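Local structure of transcriptional regulator, LysR family (Vibrio cholerae, 3SZP) at residues 41-49 against 57-65; 89-99 against 119-128. The protein activates virulence genes in Vibrio cholerae as a LysR-type transcriptional regulator, probably binding promoter DNA through its winged helix-turn-helix domain. All coordinates share one frame; numbering follows the deposited sequence.

Contact 1: 41-49 against 57-65; sequences DSLNLRLLN and LTEAGERFY
T58 meets the chain at R46 and L47 through two polar bonds. Its OG1 donates to R46 O over 2.7 Å, coming in 29° out of the plane of that carbonyl, and its backbone N donates to L47 O at 3.0 Å, from above the carbonyl plane. The same hydroxyl oxygen accepts from G61 N (2.9 Å), so T58 is the N-cap of helix 59-83 while also holding the 46-47 backbone. Chi1 of 60° sets OG1 between the backbone N and the carbonyl carbon, where it reaches both partners. A CA-H...O contact of 3.2 Å from G61 CA gives L47 O a second neighbour, an approach that the absence of a side chain on G61 allows. R46 CG and N49 ND2 pack on T58 CG2, while R46 NE and, over a longer bond, NH2 both donate to N49 OD1; two nitrogens on one oxygen near the guanidinium plane would restrict rotation of the group.

The apolar group gathers on F64. L43 CD1 sits over one ring face, 4.2 Å from the centroid, as a CH-pi contact, L45 CD1 lies at the ring edge, and L47 CD2 approaches obliquely, 3.5 Å from F64 CD2. I82 of the second subunit also packs on F64. L48 and L57 form a non-hydrogen-bonded antiparallel pair at the base of the wing hairpin, with their side chains pointing the same way and packed against F9 of helix 3-15.

The chemistry implies that one threonine hydroxyl, both donor and acceptor, couples the start of the linker helix to the approach to the wing, while L43, L45 and L47, packed round F64, join the end of helix 29-43 and the loop after it to helix 59-83.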
# COMPACT_ATOMS: atom_id res chain seq x y z
N ASP A 41 -9.41 -21.23 -2.54
CA ASP A 41 -10.43 -21.84 -3.40
C ASP A 41 -10.88 -23.20 -2.88
O ASP A 41 -12.06 -23.53 -2.96
CB ASP A 41 -9.93 -21.99 -4.85
CG ASP A 41 -9.88 -20.67 -5.61
OD1 ASP A 41 -10.54 -19.70 -5.18
OD2 ASP A 41 -9.20 -20.60 -6.64
N SER A 42 -9.96 -23.99 -2.32
CA SER A 42 -10.36 -25.30 -1.81
C SER A 42 -11.15 -25.21 -0.51
O SER A 42 -11.97 -26.08 -0.22
CB SER A 42 -9.16 -26.24 -1.64
OG SER A 42 -8.52 -26.02 -0.40
N LEU A 43 -10.90 -24.16 0.28
CA LEU A 43 -11.62 -23.97 1.55
C LEU A 43 -12.83 -23.07 1.38
O LEU A 43 -13.65 -22.94 2.29
CB LEU A 43 -10.69 -23.32 2.58
CG LEU A 43 -9.37 -24.04 2.88
CD1 LEU A 43 -8.47 -23.18 3.74
CD2 LEU A 43 -9.63 -25.37 3.56
N ASN A 44 -12.93 -22.42 0.22
CA ASN A 44 -13.88 -21.34 0.03
C ASN A 44 -13.77 -20.33 1.15
O ASN A 44 -14.76 -19.89 1.69
CB ASN A 44 -15.30 -21.89 -0.04
CG ASN A 44 -15.54 -22.66 -1.32
OD1 ASN A 44 -15.09 -22.25 -2.39
ND2 ASN A 44 -16.23 -23.78 -1.21
N LEU A 45 -12.54 -20.01 1.52
CA LEU A 45 -12.26 -19.06 2.59
C LEU A 45 -11.08 -18.18 2.25
O LEU A 45 -10.04 -18.69 1.84
CB LEU A 45 -11.96 -19.78 3.90
CG LEU A 45 -13.15 -20.36 4.67
CD1 LEU A 45 -12.64 -21.19 5.84
CD2 LEU A 45 -14.07 -19.26 5.15
N ARG A 46 -11.23 -16.88 2.42
CA ARG A 46 -10.12 -15.96 2.31
C ARG A 46 -9.30 -16.07 3.59
O ARG A 46 -9.83 -15.96 4.68
CB ARG A 46 -10.63 -14.53 2.11
CG ARG A 46 -9.59 -13.46 1.81
CD ARG A 46 -10.29 -12.13 1.54
NE ARG A 46 -9.36 -11.02 1.38
CZ ARG A 46 -8.71 -10.72 0.25
NH1 ARG A 46 -8.88 -11.45 -0.85
NH2 ARG A 46 -7.88 -9.67 0.23
N LEU A 47 -8.01 -16.31 3.44
CA LEU A 47 -7.12 -16.49 4.60
C LEU A 47 -6.23 -15.29 4.89
O LEU A 47 -5.87 -15.06 6.04
CB LEU A 47 -6.23 -17.73 4.42
CG LEU A 47 -6.97 -19.07 4.40
CD1 LEU A 47 -5.97 -20.17 4.16
CD2 LEU A 47 -7.74 -19.31 5.70
N LEU A 48 -5.85 -14.55 3.85
CA LEU A 48 -4.87 -13.47 3.95
C LEU A 48 -5.37 -12.24 3.26
O LEU A 48 -6.03 -12.32 2.22
CB LEU A 48 -3.57 -13.85 3.24
CG LEU A 48 -2.72 -14.98 3.79
CD1 LEU A 48 -1.59 -15.33 2.82
CD2 LEU A 48 -2.15 -14.58 5.14
N ASN A 49 -5.03 -11.09 3.82
CA ASN A 49 -5.19 -9.83 3.13
C ASN A 49 -3.84 -9.32 2.64
O ASN A 49 -2.83 -9.43 3.33
CB ASN A 49 -5.85 -8.79 4.06
CG ASN A 49 -7.31 -9.10 4.33
OD1 ASN A 49 -8.10 -9.35 3.41
ND2 ASN A 49 -7.68 -9.10 5.61
N LEU A 57 -3.73 -11.40 8.34
CA LEU A 57 -4.59 -12.58 8.35
C LEU A 57 -6.04 -12.18 8.51
O LEU A 57 -6.35 -11.23 9.23
CB LEU A 57 -4.19 -13.50 9.50
CG LEU A 57 -2.86 -14.23 9.30
CD1 LEU A 57 -2.32 -14.72 10.63
CD2 LEU A 57 -3.07 -15.39 8.38
N THR A 58 -6.93 -12.90 7.83
CA THR A 58 -8.34 -12.72 8.09
C THR A 58 -8.60 -13.44 9.41
O THR A 58 -7.66 -14.01 9.98
CB THR A 58 -9.18 -13.34 6.97
OG1 THR A 58 -8.89 -14.75 6.89
CG2 THR A 58 -8.84 -12.67 5.63
N GLU A 59 -9.84 -13.44 9.89
CA GLU A 59 -10.19 -14.20 11.09
C GLU A 59 -9.97 -15.68 10.81
O GLU A 59 -9.40 -16.39 11.62
CB GLU A 59 -11.65 -13.96 11.51
CG GLU A 59 -12.03 -12.49 11.56
CD GLU A 59 -13.47 -12.26 12.05
OE1 GLU A 59 -13.80 -11.10 12.33
OE2 GLU A 59 -14.25 -13.23 12.16
N ALA A 60 -10.44 -16.13 9.66
CA ALA A 60 -10.23 -17.51 9.22
C ALA A 60 -8.74 -17.83 9.13
O ALA A 60 -8.29 -18.85 9.64
CB ALA A 60 -10.91 -17.74 7.89
N GLY A 61 -7.96 -16.95 8.50
CA GLY A 61 -6.53 -17.16 8.39
C GLY A 61 -5.91 -17.30 9.78
O GLY A 61 -5.03 -18.14 10.01
N GLU A 62 -6.39 -16.47 10.69
CA GLU A 62 -5.90 -16.44 12.06
C GLU A 62 -6.16 -17.77 12.77
O GLU A 62 -5.30 -18.30 13.46
CB GLU A 62 -6.57 -15.29 12.81
CG GLU A 62 -5.77 -14.70 13.94
CD GLU A 62 -4.51 -13.97 13.47
OE1 GLU A 62 -4.54 -12.72 13.33
OE2 GLU A 62 -3.48 -14.65 13.25
N ARG A 63 -7.35 -18.30 12.58
CA ARG A 63 -7.74 -19.59 13.14
C ARG A 63 -6.90 -20.74 12.55
O ARG A 63 -6.45 -21.63 13.28
CB ARG A 63 -9.23 -19.81 12.90
CG ARG A 63 -9.79 -21.09 13.46
CD ARG A 63 -10.05 -20.98 14.96
NE ARG A 63 -10.45 -22.28 15.49
CZ ARG A 63 -11.71 -22.73 15.51
NH1 ARG A 63 -12.71 -21.97 15.05
NH2 ARG A 63 -11.96 -23.94 16.01
N PHE A 64 -6.69 -20.73 11.24
CA PHE A 64 -5.89 -21.77 10.60
C PHE A 64 -4.43 -21.76 11.07
O PHE A 64 -3.86 -22.81 11.38
CB PHE A 64 -5.98 -21.70 9.07
CG PHE A 64 -7.18 -22.40 8.50
CD1 PHE A 64 -7.14 -23.77 8.23
CD2 PHE A 64 -8.36 -21.70 8.23
CE1 PHE A 64 -8.23 -24.44 7.70
CE2 PHE A 64 -9.46 -22.35 7.70
CZ PHE A 64 -9.40 -23.74 7.44
N TYR A 65 -3.84 -20.58 11.14
CA TYR A 65 -2.46 -20.45 11.56
C TYR A 65 -2.27 -20.95 12.99
O TYR A 65 -1.44 -21.82 13.24
CB TYR A 65 -1.98 -19.00 11.45
CG TYR A 65 -0.57 -18.79 11.96
CD1 TYR A 65 0.52 -19.34 11.29
CD2 TYR A 65 -0.33 -18.04 13.11
CE1 TYR A 65 1.82 -19.15 11.76
CE2 TYR A 65 0.96 -17.84 13.58
CZ TYR A 65 2.04 -18.40 12.90
OH TYR A 65 3.32 -18.19 13.37

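Contact 2: 89-99 against 119-128; sequences ASGRIRISAPS and DIHIELMMSN
E123 reaches between R92 and R94 with its carboxylate turned steeply against both guanidinium groups, the planes 80° and 77° apart. R94 lies alongside it, pointing the same way; an extended chain brings R94 NE to E123 OE2 at 3.2 Å, with OE2 near the guanidinium plane but the donor above the carboxylate plane. R92 crosses at a slant, bent at chi3, and R92 NH1 is 3.2 Å from E123 OE1; that oxygen is well out of the guanidinium plane, so the attraction is one of charge alone, and the arginine is poorly ordered. R94 NH1 has a further partner in E137 O.

Strands 91-98 and 120-127 run parallel, their axes 28° apart, and with helix 102-116 make a beta-alpha-beta unit of the substrate-binding domain. Backbone bonds such as M125 N to I95 O (2.9 Å) join them.

On the opposite sheet face from E123 the contacts are apolar. I93 and I122 lie side by side, I93 CG1 to I122 CG1 4.1 Å; I95 slants across its neighbours, CD1 reaching I122 CG2 and CG2 reaching L124 CD1. A97 CB meets L124 CD1 at 3.9 Å. Helix 102-116 packs on I122 through M114 and on L124 through F110, whereas F281 of helix 276-287 touches I93 and I95.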
# COMPACT_ATOMS: atom_id res chain seq x y z
N ALA A 89 27.15 -42.16 1.93
CA ALA A 89 27.52 -41.17 0.92
C ALA A 89 26.35 -40.78 0.01
O ALA A 89 26.46 -40.86 -1.22
CB ALA A 89 28.70 -41.66 0.09
N SER A 90 25.24 -40.37 0.62
CA SER A 90 24.05 -40.03 -0.14
C SER A 90 23.20 -39.09 0.69
O SER A 90 23.39 -38.97 1.90
CB SER A 90 23.26 -41.29 -0.50
OG SER A 90 22.70 -41.89 0.65
N GLY A 91 22.26 -38.42 0.02
CA GLY A 91 21.45 -37.40 0.65
C GLY A 91 21.73 -36.01 0.10
O GLY A 91 22.63 -35.80 -0.71
N ARG A 92 20.93 -35.05 0.56
CA ARG A 92 21.08 -33.67 0.12
C ARG A 92 21.86 -32.89 1.16
O ARG A 92 21.73 -33.11 2.36
CB ARG A 92 19.71 -33.04 -0.08
CG ARG A 92 19.75 -31.65 -0.70
CD ARG A 92 18.56 -30.82 -0.22
NE ARG A 92 18.60 -30.64 1.23
CZ ARG A 92 17.60 -30.13 1.95
NH1 ARG A 92 16.48 -29.74 1.35
NH2 ARG A 92 17.73 -30.01 3.27
N ILE A 93 22.70 -31.97 0.70
CA ILE A 93 23.36 -31.06 1.62
C ILE A 93 23.04 -29.62 1.24
O ILE A 93 22.93 -29.26 0.07
CB ILE A 93 24.88 -31.32 1.72
CG1 ILE A 93 25.62 -30.81 0.50
CG2 ILE A 93 25.17 -32.81 1.92
CD1 ILE A 93 27.09 -31.23 0.49
N ARG A 94 22.86 -28.78 2.25
CA ARG A 94 22.43 -27.41 2.03
C ARG A 94 23.56 -26.45 2.35
O ARG A 94 24.11 -26.45 3.46
CB ARG A 94 21.21 -27.13 2.90
CG ARG A 94 20.37 -25.97 2.44
CD ARG A 94 19.02 -25.97 3.17
NE ARG A 94 18.17 -24.88 2.71
CZ ARG A 94 17.96 -23.76 3.40
NH1 ARG A 94 18.55 -23.60 4.58
NH2 ARG A 94 17.16 -22.82 2.91
N ILE A 95 23.92 -25.64 1.36
CA ILE A 95 25.06 -24.75 1.45
C ILE A 95 24.65 -23.30 1.18
O ILE A 95 23.87 -23.04 0.26
CB ILE A 95 26.11 -25.15 0.40
CG1 ILE A 95 26.52 -26.60 0.61
CG2 ILE A 95 27.32 -24.22 0.46
CD1 ILE A 95 27.41 -27.14 -0.47
N SER A 96 25.18 -22.38 1.99
CA SER A 96 25.03 -20.95 1.74
C SER A 96 26.39 -20.41 1.29
O SER A 96 27.43 -20.85 1.78
CB SER A 96 24.56 -20.22 3.00
OG SER A 96 24.70 -18.82 2.90
N ALA A 97 26.38 -19.48 0.33
CA ALA A 97 27.62 -18.94 -0.21
C ALA A 97 27.42 -17.54 -0.73
O ALA A 97 26.29 -17.12 -0.99
CB ALA A 97 28.19 -19.85 -1.32
N PRO A 98 28.52 -16.78 -0.88
CA PRO A 98 28.36 -15.38 -1.26
C PRO A 98 27.97 -15.24 -2.72
O PRO A 98 28.31 -16.10 -3.55
CB PRO A 98 29.75 -14.79 -1.01
CG PRO A 98 30.67 -15.91 -1.10
CD PRO A 98 29.92 -17.14 -0.62
N SER A 99 27.25 -14.18 -3.04
CA SER A 99 26.83 -13.92 -4.41
C SER A 99 28.00 -13.70 -5.35
O SER A 99 28.04 -14.29 -6.42
CB SER A 99 25.92 -12.69 -4.49
OG SER A 99 24.67 -12.98 -3.93
N ASP A 119 25.44 -39.44 -5.75
CA ASP A 119 24.21 -39.64 -4.97
C ASP A 119 24.06 -38.59 -3.88
O ASP A 119 23.10 -38.61 -3.11
CB ASP A 119 24.19 -41.02 -4.30
CG ASP A 119 24.27 -42.15 -5.28
OD1 ASP A 119 23.73 -42.02 -6.39
OD2 ASP A 119 24.87 -43.20 -4.92
N ILE A 120 25.02 -37.69 -3.78
CA ILE A 120 24.90 -36.55 -2.88
C ILE A 120 24.42 -35.33 -3.66
O ILE A 120 25.05 -34.92 -4.63
CB ILE A 120 26.23 -36.23 -2.19
CG1 ILE A 120 26.58 -37.32 -1.18
CG2 ILE A 120 26.15 -34.86 -1.52
CD1 ILE A 120 27.89 -37.09 -0.49
N HIS A 121 23.29 -34.76 -3.24
CA HIS A 121 22.73 -33.63 -3.97
C HIS A 121 22.94 -32.30 -3.26
O HIS A 121 22.83 -32.19 -2.03
CB HIS A 121 21.26 -33.87 -4.28
CG HIS A 121 21.02 -35.08 -5.13
ND1 HIS A 121 22.04 -35.77 -5.75
CD2 HIS A 121 19.88 -35.75 -5.43
CE1 HIS A 121 21.54 -36.79 -6.42
NE2 HIS A 121 20.23 -36.80 -6.24
N ILE A 122 23.25 -31.27 -4.04
CA ILE A 122 23.55 -29.97 -3.46
C ILE A 122 22.44 -28.97 -3.71
O ILE A 122 22.02 -28.75 -4.85
CB ILE A 122 24.86 -29.38 -3.99
CG1 ILE A 122 26.04 -30.24 -3.54
CG2 ILE A 122 25.03 -27.94 -3.49
CD1 ILE A 122 27.41 -29.63 -3.88
N GLU A 123 21.96 -28.38 -2.62
CA GLU A 123 21.12 -27.19 -2.68
C GLU A 123 22.00 -25.99 -2.27
O GLU A 123 22.50 -25.93 -1.15
CB GLU A 123 19.91 -27.32 -1.76
CG GLU A 123 18.94 -26.17 -1.91
CD GLU A 123 17.86 -26.16 -0.86
OE1 GLU A 123 17.41 -27.23 -0.43
OE2 GLU A 123 17.47 -25.05 -0.45
N LEU A 124 22.19 -25.07 -3.20
CA LEU A 124 23.09 -23.93 -3.00
C LEU A 124 22.32 -22.60 -3.04
O LEU A 124 21.66 -22.28 -4.03
CB LEU A 124 24.17 -23.94 -4.08
CG LEU A 124 25.18 -22.78 -4.12
CD1 LEU A 124 26.03 -22.75 -2.86
CD2 LEU A 124 26.06 -22.89 -5.35
N MET A 125 22.39 -21.85 -1.94
CA MET A 125 21.79 -20.53 -1.85
C MET A 125 22.86 -19.45 -1.79
O MET A 125 23.72 -19.46 -0.91
CB MET A 125 20.89 -20.45 -0.62
CG MET A 125 20.44 -19.04 -0.29
SD MET A 125 19.02 -18.50 -1.29
CE MET A 125 17.76 -19.67 -0.74
N MET A 126 22.80 -18.51 -2.72
CA MET A 126 23.73 -17.39 -2.74
C MET A 126 23.11 -16.13 -2.18
O MET A 126 21.96 -15.81 -2.50
CB MET A 126 24.21 -17.11 -4.15
CG MET A 126 25.55 -17.71 -4.43
SD MET A 126 25.35 -19.05 -5.58
CE MET A 126 24.97 -18.07 -7.04
N SER A 127 23.87 -15.39 -1.39
CA SER A 127 23.43 -14.07 -0.93
C SER A 127 24.62 -13.17 -0.61
O SER A 127 25.70 -13.65 -0.31
CB SER A 127 22.55 -14.21 0.32
OG SER A 127 23.19 -15.08 1.23
N ASN A 128 24.40 -11.86 -0.67
CA ASN A 128 25.43 -10.93 -0.22
C ASN A 128 25.67 -11.20 1.26
O ASN A 128 24.83 -11.83 1.93
CB ASN A 128 24.98 -9.49 -0.46
CG ASN A 128 23.78 -9.10 0.39
OD1 ASN A 128 23.10 -9.96 0.95
ND2 ASN A 128 23.52 -7.80 0.49
O HOH W 1 27.51 -40.53 -4.08

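Overall arrangement
Contact 1 comes first along the chain and closes before contact 2 opens; helix 59-83, whose start belongs to contact 1, is followed after a short connection by strand 91-98 of contact 2. Their centres are 34 Å apart and their nearest atoms about 18 Å, without touching. They share no sheet: 41-49 and 57-65 lie in the DNA-binding region with its two-stranded wing and the start of the linker helix, whereas 89-99 and 119-128 belong to the mixed sheet of the substrate-binding domain. Contact 1 packs against the second subunit, while in contact 2 residues I122 to L124 pair with a strand of the third, so the two contacts meet different neighbours in the four-chain assembly.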